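Long-range contacts in 6-phosphogluconate dehydrogenase (Decarboxylating) (Geobacter metallireducens, PDB 4E21), which probably catalyses the NADP-dependent oxidative decarboxylation of 6-phosphogluconate, a step of the pentose phosphate pathway: residues 28-33 / 48-53; 79-84 / 104-109; 135-140 / 154-159. One frame throughout, in Å; residues are numbered along the deposited sequence.

The three contacts follow one another along the chain, each closing before the next opens, and all belong to the nucleotide-binding domain built round one mixed sheet. Contact 1 lies at one border of that sheet, where strand 24-28 pairs with strand 47-51. Contact 2 joins the loops leading into the central neighbours 84-87 and 110-113, and contact 3 couples strand 135-142 to the antiparallel strand 153-157 farther across. Their centres are about 17 to 19 Å apart. Contacts 1 and 2 meet through Val49 and Leu79, whereas contacts 2 and 3 touch where Asp109 O faces Thr135 N, probably as a hydrogen bond. Together they tie successive strands into one Rossmann-type domain.

Contact 1 of 3, residues 28-33 / 48-53; sequences IGLGRM and CVVYDL
With CG of Asp52 swung anti to the backbone N (chi1 -162°), its carboxylate reaches the turn after strand 24-28, while Leu30, with CG beside its own N (chi1 -61°), leans its branch over Val50. OD2 of Asp52 accepts the N-H of Leu30 at 2.7 Å through its anti lone pair, the one away from OD1; OD1 is held by the backbone N of Asn54, and the carboxylate is thus gripped at both oxygens. Just before it, Gly29 N donates to Tyr51 O over 3.1 Å, with an N-H...O angle of 161°. The CA of Ile28 adds a C-H...O contact of 3.3 Å to Tyr51 O, as befits a parallel bridge. The methyls CD1 of Leu30 and CG2 of Val50 meet at 3.3 Å, the two side chains crossing at about a right angle, and Val58 of helix 55-63 packs against Leu30 as well. Ile28 CG2 reaches Tyr51 more loosely, 4.4 Å from its CD2. Gly29 suits its place because, with phi and psi both strongly positive, a residue without CB avoids crowding the preceding carbonyl O; Gly31 stands at the N-cap of helix 32-43. This strand-turn-helix, with glycines spaced as in the GxGxxG motif, is typical of the first beta-alpha-beta unit of a Rossmann fold and consistent with dinucleotide binding.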
ATOM      1  N   ILE B  28     -34.800  10.238 -19.973  1.00 29.97           N
ATOM      2  CA  ILE B  28     -34.974  11.234 -18.922  1.00 32.37           C
ATOM      3  C   ILE B  28     -33.619  11.587 -18.350  1.00 32.50           C
ATOM      4  O   ILE B  28     -32.850  10.694 -17.992  1.00 33.27           O
ATOM      5  CB  ILE B  28     -35.834  10.716 -17.751  1.00 31.16           C
ATOM      6  CG1 ILE B  28     -37.258  10.403 -18.202  1.00 31.86           C
ATOM      7  CG2 ILE B  28     -35.836  11.723 -16.609  1.00 28.91           C
ATOM      8  CD1 ILE B  28     -38.117   9.792 -17.082  1.00 30.45           C
ATOM      9  N   GLY B  29     -33.336  12.879 -18.221  1.00 34.58           N
ATOM     10  CA  GLY B  29     -32.027  13.327 -17.767  1.00 37.77           C
ATOM     11  C   GLY B  29     -31.229  13.782 -18.972  1.00 38.43           C
ATOM     12  O   GLY B  29     -30.691  12.961 -19.723  1.00 37.48           O
ATOM     13  N   LEU B  30     -31.171  15.098 -19.164  1.00 39.60           N
ATOM     14  CA  LEU B  30     -30.691  15.656 -20.419  1.00 42.04           C
ATOM     15  C   LEU B  30     -29.424  16.463 -20.204  1.00 42.03           C
ATOM     16  O   LEU B  30     -29.221  17.503 -20.835  1.00 42.13           O
ATOM     17  CB  LEU B  30     -31.772  16.526 -21.070  1.00 43.13           C
ATOM     18  CG  LEU B  30     -33.092  15.858 -21.444  1.00 41.89           C
ATOM     19  CD1 LEU B  30     -33.867  16.797 -22.329  1.00 43.74           C
ATOM     20  CD2 LEU B  30     -32.861  14.535 -22.159  1.00 39.41           C
ATOM     21  N   GLY B  31     -28.590  15.986 -19.285  1.00 40.43           N
ATOM     22  CA  GLY B  31     -27.232  16.479 -19.163  1.00 40.64           C
ATOM     23  C   GLY B  31     -26.394  15.990 -20.334  1.00 39.65           C
ATOM     24  O   GLY B  31     -26.901  15.363 -21.279  1.00 38.92           O
ATOM     25  N   ARG B  32     -25.100  16.262 -20.265  1.00 40.27           N
ATOM     26  CA  ARG B  32     -24.210  15.974 -21.383  1.00 41.30           C
ATOM     27  C   ARG B  32     -24.358  14.532 -21.867  1.00 38.08           C
ATOM     28  O   ARG B  32     -24.496  14.280 -23.070  1.00 39.83           O
ATOM     29  CB  ARG B  32     -22.757  16.297 -20.997  1.00 41.20           C
ATOM     30  CG  ARG B  32     -21.727  15.992 -22.069  1.00 41.88           C
ATOM     31  CD  ARG B  32     -22.021  16.718 -23.380  1.00 44.81           C
ATOM     32  NE  ARG B  32     -21.138  16.237 -24.447  1.00 45.16           N
ATOM     33  CZ  ARG B  32     -19.923  16.727 -24.694  1.00 47.90           C
ATOM     34  NH1 ARG B  32     -19.457  17.734 -23.959  1.00 46.84           N
ATOM     35  NH2 ARG B  32     -19.175  16.216 -25.676  1.00 43.20           N
HETATM   36  N   MSE B  33     -24.334  13.587 -20.932  1.00 37.46           N
HETATM   37  CA  MSE B  33     -24.384  12.170 -21.287  1.00 36.93           C
HETATM   38  C   MSE B  33     -25.731  11.763 -21.904  1.00 37.53           C
HETATM   39  O   MSE B  33     -25.768  11.089 -22.944  1.00 35.30           O
HETATM   40  CB  MSE B  33     -24.050  11.300 -20.072  1.00 39.59           C
HETATM   41  CG  MSE B  33     -22.586  11.378 -19.618  1.00 34.63           C
HETATM   42 SE   MSE B  33     -21.434  10.646 -20.987  0.53 41.09          SE
HETATM   43  CE  MSE B  33     -21.826   8.754 -20.700  1.00 39.59           C
ATOM     44  N   CYS B  48     -36.551   9.240 -30.464  1.00 42.62           N
ATOM     45  CA  CYS B  48     -36.389   9.600 -29.065  1.00 41.74           C
ATOM     46  C   CYS B  48     -37.388  10.649 -28.614  1.00 43.18           C
ATOM     47  O   CYS B  48     -37.722  11.568 -29.363  1.00 45.30           O
ATOM     48  CB  CYS B  48     -34.964  10.093 -28.802  1.00 41.85           C
ATOM     49  SG  CYS B  48     -33.679   8.917 -29.290  1.00 42.72           S
ATOM     50  N   VAL B  49     -37.860  10.499 -27.382  1.00 38.53           N
ATOM     51  CA  VAL B  49     -38.670  11.514 -26.741  1.00 39.39           C
ATOM     52  C   VAL B  49     -37.913  11.774 -25.471  1.00 37.99           C
ATOM     53  O   VAL B  49     -37.540  10.826 -24.795  1.00 37.77           O
ATOM     54  CB  VAL B  49     -40.090  10.998 -26.365  1.00 39.65           C
ATOM     55  CG1 VAL B  49     -40.807  12.012 -25.472  1.00 38.21           C
ATOM     56  CG2 VAL B  49     -40.901  10.667 -27.598  1.00 35.33           C
ATOM     57  N   VAL B  50     -37.679  13.039 -25.143  1.00 38.23           N
ATOM     58  CA  VAL B  50     -36.856  13.358 -23.987  1.00 40.92           C
ATOM     59  C   VAL B  50     -37.600  14.184 -22.960  1.00 41.95           C
ATOM     60  O   VAL B  50     -38.651  14.760 -23.241  1.00 43.12           O
ATOM     61  CB  VAL B  50     -35.551  14.082 -24.385  1.00 40.17           C
ATOM     62  CG1 VAL B  50     -34.922  13.375 -25.559  1.00 36.83           C
ATOM     63  CG2 VAL B  50     -35.830  15.553 -24.716  1.00 42.36           C
ATOM     64  N   TYR B  51     -37.037  14.238 -21.761  1.00 40.12           N
ATOM     65  CA  TYR B  51     -37.651  14.975 -20.682  1.00 39.76           C
ATOM     66  C   TYR B  51     -36.638  15.266 -19.572  1.00 41.58           C
ATOM     67  O   TYR B  51     -35.753  14.453 -19.289  1.00 39.26           O
ATOM     68  CB  TYR B  51     -38.856  14.211 -20.120  1.00 39.28           C
ATOM     69  CG  TYR B  51     -39.419  14.883 -18.894  1.00 40.69           C
ATOM     70  CD1 TYR B  51     -40.125  16.078 -18.997  1.00 42.07           C
ATOM     71  CD2 TYR B  51     -39.207  14.352 -17.635  1.00 39.29           C
ATOM     72  CE1 TYR B  51     -40.617  16.714 -17.865  1.00 42.28           C
ATOM     73  CE2 TYR B  51     -39.701  14.966 -16.507  1.00 42.63           C
ATOM     74  CZ  TYR B  51     -40.403  16.148 -16.621  1.00 43.35           C
ATOM     75  OH  TYR B  51     -40.890  16.755 -15.483  1.00 45.24           O
ATOM     76  N   ASP B  52     -36.782  16.421 -18.937  1.00 42.22           N
ATOM     77  CA  ASP B  52     -35.924  16.787 -17.828  1.00 46.44           C
ATOM     78  C   ASP B  52     -36.640  17.792 -16.921  1.00 48.46           C
ATOM     79  O   ASP B  52     -37.312  18.709 -17.404  1.00 47.21           O
ATOM     80  CB  ASP B  52     -34.593  17.360 -18.350  1.00 45.64           C
ATOM     81  CG  ASP B  52     -33.496  17.365 -17.290  1.00 47.38           C
ATOM     82  OD1 ASP B  52     -33.580  18.154 -16.320  1.00 48.44           O
ATOM     83  OD2 ASP B  52     -32.533  16.585 -17.438  1.00 46.82           O
ATOM     84  N   LEU B  53     -36.493  17.612 -15.611  1.00 49.72           N
ATOM     85  CA  LEU B  53     -37.075  18.532 -14.638  1.00 49.78           C
ATOM     86  C   LEU B  53     -36.695  19.975 -14.972  1.00 53.82           C
ATOM     87  O   LEU B  53     -37.425  20.910 -14.633  1.00 56.74           O
ATOM     88  CB  LEU B  53     -36.600  18.185 -13.228  1.00 52.76           C
ATOM     89  CG  LEU B  53     -37.661  18.074 -12.127  1.00 57.31           C
ATOM     90  CD1 LEU B  53     -38.513  19.353 -12.037  1.00 56.32           C
ATOM     91  CD2 LEU B  53     -38.541  16.830 -12.341  1.00 53.80           C
TER

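Contact 2 of 3, residues 79-84 / 104-109; sequences LVKPRV and LLAAND
The loops leading into the neighbouring parallel strands 84-87 and 110-113 are clasped together by Arg83 and Asp109: one carboxylate takes both the main-chain N-H and NH1 of the same arginine. Asp109 OD1 accepts the backbone N of Arg83 at 2.6 Å in an almost straight bond (175°), the donor approaching from above the carboxylate plane. Its OD2 takes NH1 of Arg83 at 3.0 Å through the syn lone pair, and this bond is also a salt bridge. The oxygen lies in the guanidinium plane, yet the two flat groups stand nearly perpendicular, 81° apart. An arginine suits the place because its chain, extended from CG to NE, passes obliquely across the carboxylate and brings NH1 to OD2.

OD2 has a second donor, Ala106 N at 3.0 Å, which comes from above the carboxylate plane. Ala106 and Asp109 are the ends of a type II beta turn, closed by Asp109 N to Ala106 O; the carboxylate therefore braces its own turn while reaching across to the other loop. Asn108, with a positive phi of 81°, fills the third position of the turn, where asparagine is well tolerated.

The guanidinium has further partners. Arg83 NH2 donates to the carbonyl O of Cys76 on helix 72-78, and NH1, besides its bond to Asp109, donates to a water that in turn donates to Leu104 O. Lys81 CG lies above one face of the guanidinium, toward its rim, and Lys81 CD comes to 3.8 Å from Ala106 CB. Pro82, following a cis peptide bond, sets CB 3.3 Å from Asn108 O, and that oxygen also accepts from Arg165 NH1.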
ATOM      1  N   LEU B  79     -45.027   7.936 -25.248  1.00 36.05           N
ATOM      2  CA  LEU B  79     -44.324   6.681 -25.503  1.00 35.86           C
ATOM      3  C   LEU B  79     -45.307   5.521 -25.668  1.00 35.07           C
ATOM      4  O   LEU B  79     -46.047   5.175 -24.743  1.00 34.83           O
ATOM      5  CB  LEU B  79     -43.299   6.377 -24.404  1.00 31.51           C
ATOM      6  CG  LEU B  79     -42.094   7.322 -24.294  1.00 35.47           C
ATOM      7  CD1 LEU B  79     -41.227   6.903 -23.145  1.00 32.47           C
ATOM      8  CD2 LEU B  79     -41.267   7.392 -25.576  1.00 34.28           C
ATOM      9  N   VAL B  80     -45.300   4.933 -26.860  1.00 35.65           N
ATOM     10  CA  VAL B  80     -46.160   3.804 -27.213  1.00 33.56           C
ATOM     11  C   VAL B  80     -45.756   2.527 -26.463  1.00 32.99           C
ATOM     12  O   VAL B  80     -44.583   2.219 -26.349  1.00 34.60           O
ATOM     13  CB  VAL B  80     -46.127   3.587 -28.755  1.00 35.70           C
ATOM     14  CG1 VAL B  80     -46.825   2.282 -29.165  1.00 36.62           C
ATOM     15  CG2 VAL B  80     -46.752   4.782 -29.471  1.00 32.11           C
ATOM     16  N   LYS B  81     -46.728   1.789 -25.936  1.00 33.97           N
ATOM     17  CA  LYS B  81     -46.445   0.578 -25.162  1.00 32.13           C
ATOM     18  C   LYS B  81     -46.150  -0.613 -26.064  1.00 32.44           C
ATOM     19  O   LYS B  81     -46.704  -0.686 -27.152  1.00 32.67           O
ATOM     20  CB  LYS B  81     -47.625   0.263 -24.255  1.00 29.17           C
ATOM     21  CG  LYS B  81     -47.931   1.371 -23.252  1.00 30.46           C
ATOM     22  CD  LYS B  81     -49.151   1.036 -22.397  1.00 30.02           C
ATOM     23  CE  LYS B  81     -50.456   1.257 -23.183  1.00 30.26           C
ATOM     24  NZ  LYS B  81     -51.661   1.039 -22.365  1.00 29.97           N
ATOM     25  N   PRO B  82     -45.246  -1.529 -25.639  1.00 33.15           N
ATOM     26  CA  PRO B  82     -44.416  -1.491 -24.424  1.00 31.72           C
ATOM     27  C   PRO B  82     -43.366  -0.399 -24.545  1.00 31.12           C
ATOM     28  O   PRO B  82     -42.768  -0.229 -25.602  1.00 32.01           O
ATOM     29  CB  PRO B  82     -43.707  -2.854 -24.410  1.00 32.23           C
ATOM     30  CG  PRO B  82     -44.202  -3.620 -25.583  1.00 35.22           C
ATOM     31  CD  PRO B  82     -44.862  -2.644 -26.520  1.00 34.94           C
ATOM     32  N   ARG B  83     -43.146   0.342 -23.473  1.00 30.11           N
ATOM     33  CA  ARG B  83     -42.229   1.464 -23.525  1.00 31.73           C
ATOM     34  C   ARG B  83     -40.805   1.033 -23.259  1.00 31.00           C
ATOM     35  O   ARG B  83     -40.578   0.015 -22.610  1.00 29.72           O
ATOM     36  CB  ARG B  83     -42.620   2.498 -22.491  1.00 30.18           C
ATOM     37  CG  ARG B  83     -43.976   3.054 -22.704  1.00 31.28           C
ATOM     38  CD  ARG B  83     -44.264   4.052 -21.628  1.00 31.91           C
ATOM     39  NE  ARG B  83     -45.544   4.707 -21.818  1.00 32.64           N
ATOM     40  CZ  ARG B  83     -46.676   4.326 -21.230  1.00 32.29           C
ATOM     41  NH1 ARG B  83     -46.695   3.279 -20.423  1.00 27.86           N
ATOM     42  NH2 ARG B  83     -47.787   5.009 -21.451  1.00 31.72           N
ATOM     43  N   VAL B  84     -39.858   1.812 -23.785  1.00 32.13           N
ATOM     44  CA  VAL B  84     -38.452   1.726 -23.393  1.00 30.75           C
ATOM     45  C   VAL B  84     -37.993   3.063 -22.802  1.00 31.58           C
ATOM     46  O   VAL B  84     -37.868   4.058 -23.526  1.00 32.69           O
ATOM     47  CB  VAL B  84     -37.558   1.358 -24.566  1.00 30.97           C
ATOM     48  CG1 VAL B  84     -36.060   1.582 -24.191  1.00 32.55           C
ATOM     49  CG2 VAL B  84     -37.802  -0.075 -24.943  1.00 30.47           C
ATOM     50  N   LEU B 104     -47.692   5.744 -14.043  1.00 34.26           N
ATOM     51  CA  LEU B 104     -48.086   5.955 -15.435  1.00 33.33           C
ATOM     52  C   LEU B 104     -47.584   4.857 -16.361  1.00 33.58           C
ATOM     53  O   LEU B 104     -47.949   4.825 -17.529  1.00 34.70           O
ATOM     54  CB  LEU B 104     -47.599   7.305 -15.978  1.00 36.11           C
ATOM     55  CG  LEU B 104     -48.193   8.649 -15.521  1.00 39.66           C
ATOM     56  CD1 LEU B 104     -49.444   8.450 -14.692  1.00 35.30           C
ATOM     57  CD2 LEU B 104     -47.136   9.474 -14.743  1.00 40.70           C
ATOM     58  N   LEU B 105     -46.732   3.969 -15.858  1.00 32.76           N
ATOM     59  CA  LEU B 105     -46.146   2.934 -16.716  1.00 32.99           C
ATOM     60  C   LEU B 105     -47.035   1.691 -16.710  1.00 31.86           C
ATOM     61  O   LEU B 105     -48.026   1.624 -15.975  1.00 29.01           O
ATOM     62  CB  LEU B 105     -44.710   2.578 -16.290  1.00 30.30           C
ATOM     63  CG  LEU B 105     -43.631   3.668 -16.393  1.00 32.78           C
ATOM     64  CD1 LEU B 105     -42.266   3.160 -15.919  1.00 31.15           C
ATOM     65  CD2 LEU B 105     -43.524   4.202 -17.806  1.00 28.98           C
ATOM     66  N   ALA B 106     -46.673   0.703 -17.518  1.00 29.10           N
ATOM     67  CA  ALA B 106     -47.526  -0.460 -17.682  1.00 29.28           C
ATOM     68  C   ALA B 106     -46.697  -1.722 -17.756  1.00 28.83           C
ATOM     69  O   ALA B 106     -45.525  -1.687 -18.154  1.00 29.15           O
ATOM     70  CB  ALA B 106     -48.374  -0.303 -18.942  1.00 28.14           C
ATOM     71  N   ALA B 107     -47.306  -2.837 -17.380  1.00 26.34           N
ATOM     72  CA  ALA B 107     -46.672  -4.138 -17.518  1.00 30.25           C
ATOM     73  C   ALA B 107     -46.049  -4.345 -18.919  1.00 30.94           C
ATOM     74  O   ALA B 107     -46.602  -3.932 -19.938  1.00 31.24           O
ATOM     75  CB  ALA B 107     -47.653  -5.260 -17.162  1.00 25.52           C
ATOM     76  N   ASN B 108     -44.873  -4.959 -18.943  1.00 31.97           N
ATOM     77  CA  ASN B 108     -44.106  -5.169 -20.174  1.00 34.13           C
ATOM     78  C   ASN B 108     -43.304  -3.948 -20.630  1.00 31.49           C
ATOM     79  O   ASN B 108     -42.523  -4.035 -21.570  1.00 33.47           O
ATOM     80  CB  ASN B 108     -44.989  -5.745 -21.301  1.00 37.23           C
ATOM     81  CG  ASN B 108     -45.454  -7.189 -21.001  1.00 41.41           C
ATOM     82  OD1 ASN B 108     -44.894  -7.884 -20.135  1.00 42.51           O
ATOM     83  ND2 ASN B 108     -46.479  -7.634 -21.710  1.00 41.96           N
ATOM     84  N   ASP B 109     -43.483  -2.814 -19.965  1.00 28.70           N
ATOM     85  CA  ASP B 109     -42.526  -1.721 -20.127  1.00 31.22           C
ATOM     86  C   ASP B 109     -41.146  -2.119 -19.580  1.00 30.88           C
ATOM     87  O   ASP B 109     -41.028  -2.982 -18.700  1.00 28.11           O
ATOM     88  CB  ASP B 109     -42.993  -0.450 -19.413  1.00 30.17           C
ATOM     89  CG  ASP B 109     -44.122   0.263 -20.144  1.00 31.98           C
ATOM     90  OD1 ASP B 109     -44.481  -0.155 -21.274  1.00 29.31           O
ATOM     91  OD2 ASP B 109     -44.635   1.259 -19.578  1.00 32.64           O
TER
HETATM   92  O   HOH W   1     -49.528   3.410 -19.355  1.00 29.28           O

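Contact 3 of 3, residues 135-140 / 154-159; sequences TYVDVG and LMIGGE
Asp138 and Gly157 face each other as a hydrogen-bonded antiparallel pair, and the side chain of Asp138 folds back over its partner. With CG lodged between backbone N and carbonyl carbon (chi1 54°), the carboxylate lies over Gly157, OD2 being 3.6 Å from Gly157 CA; having no side chain, Gly157 leaves room for it. The strands are stitched by two further bonds joining Gly140 and Met155, each 2.8 Å long, and Met155, a selenomethionine, packs against Trp269 of the second subunit.

On the other face lie branched apolar side chains. Val137, CG1 anti to N (chi1 -177°), lays that methyl 3.8 Å from Ile156 CG2, and Val139 runs beside Ile156, pointing the same way. CG1 of Val139, also opposite its N, meets Leu154 CD2 at 3.8 Å. Phe170 of helix 167-173 packs on Val139, Leu154 and Ile156, and Ala162 of helix 160-165 on Val137.

Asp138 OD1 stands 3.1 Å from Gly157 O, two acceptors that should repel. The N-H groups of Gly204, bound to OD1, and of His207, bound to OD2 at the start of helix 205-232, probably compensate for this approach and tie the strand to that helix.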
ATOM      1  N   THR B 135     -39.881  -4.487 -16.398  1.00 26.10           N
ATOM      2  CA  THR B 135     -38.542  -5.044 -16.363  1.00 27.86           C
ATOM      3  C   THR B 135     -37.487  -3.955 -16.177  1.00 28.73           C
ATOM      4  O   THR B 135     -37.387  -3.006 -16.967  1.00 28.77           O
ATOM      5  CB  THR B 135     -38.253  -5.961 -17.561  1.00 27.42           C
ATOM      6  OG1 THR B 135     -39.271  -6.974 -17.627  1.00 33.34           O
ATOM      7  CG2 THR B 135     -36.919  -6.641 -17.384  1.00 27.65           C
ATOM      8  N   TYR B 136     -36.730  -4.079 -15.097  1.00 27.15           N
ATOM      9  CA  TYR B 136     -35.730  -3.068 -14.748  1.00 29.05           C
ATOM     10  C   TYR B 136     -34.305  -3.489 -15.154  1.00 25.87           C
ATOM     11  O   TYR B 136     -33.789  -4.504 -14.674  1.00 24.80           O
ATOM     12  CB  TYR B 136     -35.797  -2.760 -13.251  1.00 26.11           C
ATOM     13  CG  TYR B 136     -35.024  -1.523 -12.820  1.00 27.62           C
ATOM     14  CD1 TYR B 136     -35.540  -0.243 -13.036  1.00 28.02           C
ATOM     15  CD2 TYR B 136     -33.797  -1.632 -12.163  1.00 26.60           C
ATOM     16  CE1 TYR B 136     -34.850   0.888 -12.625  1.00 27.42           C
ATOM     17  CE2 TYR B 136     -33.106  -0.505 -11.753  1.00 26.33           C
ATOM     18  CZ  TYR B 136     -33.642   0.748 -11.988  1.00 26.50           C
ATOM     19  OH  TYR B 136     -32.966   1.872 -11.593  1.00 32.21           O
ATOM     20  N   VAL B 137     -33.688  -2.694 -16.030  1.00 25.75           N
ATOM     21  CA  VAL B 137     -32.372  -2.998 -16.598  1.00 24.24           C
ATOM     22  C   VAL B 137     -31.288  -1.998 -16.170  1.00 25.01           C
ATOM     23  O   VAL B 137     -31.468  -0.782 -16.303  1.00 24.81           O
ATOM     24  CB  VAL B 137     -32.457  -3.060 -18.133  1.00 25.49           C
ATOM     25  CG1 VAL B 137     -31.116  -3.435 -18.736  1.00 23.79           C
ATOM     26  CG2 VAL B 137     -33.510  -4.067 -18.549  1.00 26.38           C
ATOM     27  N   ASP B 138     -30.173  -2.509 -15.632  1.00 25.07           N
ATOM     28  CA  ASP B 138     -29.053  -1.646 -15.243  1.00 24.71           C
ATOM     29  C   ASP B 138     -27.968  -1.625 -16.312  1.00 24.14           C
ATOM     30  O   ASP B 138     -27.546  -2.665 -16.822  1.00 24.83           O
ATOM     31  CB  ASP B 138     -28.479  -1.989 -13.850  1.00 24.43           C
ATOM     32  CG  ASP B 138     -28.077  -3.462 -13.706  1.00 25.35           C
ATOM     33  OD1 ASP B 138     -28.962  -4.336 -13.576  1.00 26.21           O
ATOM     34  OD2 ASP B 138     -26.867  -3.749 -13.690  1.00 25.95           O
ATOM     35  N   VAL B 139     -27.552  -0.428 -16.687  1.00 22.33           N
ATOM     36  CA  VAL B 139     -26.484  -0.287 -17.658  1.00 23.63           C
ATOM     37  C   VAL B 139     -25.381   0.587 -17.085  1.00 25.57           C
ATOM     38  O   VAL B 139     -25.609   1.743 -16.738  1.00 26.96           O
ATOM     39  CB  VAL B 139     -26.980   0.277 -19.024  1.00 23.98           C
ATOM     40  CG1 VAL B 139     -25.803   0.547 -19.960  1.00 25.26           C
ATOM     41  CG2 VAL B 139     -27.942  -0.692 -19.684  1.00 23.03           C
ATOM     42  N   GLY B 140     -24.196   0.009 -16.933  1.00 24.82           N
ATOM     43  CA  GLY B 140     -23.018   0.788 -16.630  1.00 22.87           C
ATOM     44  C   GLY B 140     -22.444   1.216 -17.960  1.00 25.82           C
ATOM     45  O   GLY B 140     -22.161   0.381 -18.825  1.00 25.44           O
ATOM     46  N   LEU B 154     -20.787  -0.730 -22.883  1.00 23.59           N
ATOM     47  CA  LEU B 154     -22.024  -0.942 -22.114  1.00 26.36           C
ATOM     48  C   LEU B 154     -22.013  -2.266 -21.372  1.00 25.28           C
ATOM     49  O   LEU B 154     -21.804  -3.339 -21.961  1.00 26.14           O
ATOM     50  CB  LEU B 154     -23.253  -0.910 -23.024  1.00 23.96           C
ATOM     51  CG  LEU B 154     -23.481   0.386 -23.795  1.00 26.77           C
ATOM     52  CD1 LEU B 154     -24.780   0.320 -24.600  1.00 27.77           C
ATOM     53  CD2 LEU B 154     -23.508   1.558 -22.847  1.00 27.06           C
HETATM   54  N   MSE B 155     -22.227  -2.179 -20.071  1.00 22.94           N
HETATM   55  CA  MSE B 155     -22.231  -3.349 -19.224  1.00 23.25           C
HETATM   56  C   MSE B 155     -23.629  -3.464 -18.624  1.00 24.93           C
HETATM   57  O   MSE B 155     -24.087  -2.578 -17.887  1.00 22.75           O
HETATM   58  CB  MSE B 155     -21.144  -3.209 -18.154  1.00 23.72           C
HETATM   59  CG  MSE B 155     -19.713  -3.194 -18.742  1.00 22.23           C
HETATM   60 SE   MSE B 155     -18.568  -1.993 -17.730  0.64 26.25          SE
HETATM   61  CE  MSE B 155     -18.608  -0.417 -18.889  1.00 22.54           C
ATOM     62  N   ILE B 156     -24.307  -4.561 -18.967  1.00 26.42           N
ATOM     63  CA  ILE B 156     -25.758  -4.664 -18.837  1.00 23.21           C
ATOM     64  C   ILE B 156     -26.171  -5.782 -17.890  1.00 23.26           C
ATOM     65  O   ILE B 156     -25.710  -6.917 -18.026  1.00 23.93           O
ATOM     66  CB  ILE B 156     -26.390  -4.890 -20.224  1.00 25.47           C
ATOM     67  CG1 ILE B 156     -25.816  -3.883 -21.238  1.00 25.06           C
ATOM     68  CG2 ILE B 156     -27.916  -4.816 -20.150  1.00 23.86           C
ATOM     69  CD1 ILE B 156     -26.021  -4.280 -22.710  1.00 23.75           C
ATOM     70  N   GLY B 157     -27.006  -5.447 -16.908  1.00 21.71           N
ATOM     71  CA  GLY B 157     -27.587  -6.445 -16.019  1.00 22.71           C
ATOM     72  C   GLY B 157     -29.114  -6.459 -16.086  1.00 24.82           C
ATOM     73  O   GLY B 157     -29.749  -5.427 -16.324  1.00 24.21           O
ATOM     74  N   GLY B 158     -29.713  -7.625 -15.855  1.00 27.17           N
ATOM     75  CA  GLY B 158     -31.165  -7.741 -15.825  1.00 26.37           C
ATOM     76  C   GLY B 158     -31.673  -8.958 -16.569  1.00 27.18           C
ATOM     77  O   GLY B 158     -30.877  -9.792 -16.988  1.00 26.93           O
ATOM     78  N   GLU B 159     -32.989  -9.071 -16.736  1.00 26.43           N
ATOM     79  CA  GLU B 159     -33.573 -10.265 -17.351  1.00 27.84           C
ATOM     80  C   GLU B 159     -33.186 -10.453 -18.818  1.00 28.16           C
ATOM     81  O   GLU B 159     -33.151  -9.500 -19.592  1.00 26.54           O
ATOM     82  CB  GLU B 159     -35.096 -10.226 -17.242  1.00 30.68           C
ATOM     83  CG  GLU B 159     -35.637 -10.538 -15.853  1.00 30.65           C
ATOM     84  CD  GLU B 159     -37.098 -10.159 -15.723  1.00 35.69           C
ATOM     85  OE1 GLU B 159     -37.792 -10.106 -16.774  1.00 40.09           O
ATOM     86  OE2 GLU B 159     -37.551  -9.893 -14.583  1.00 35.68           O
TER
HETATM   87  O   HOH W   2     -34.237  -7.155 -14.946  1.00 27.77           O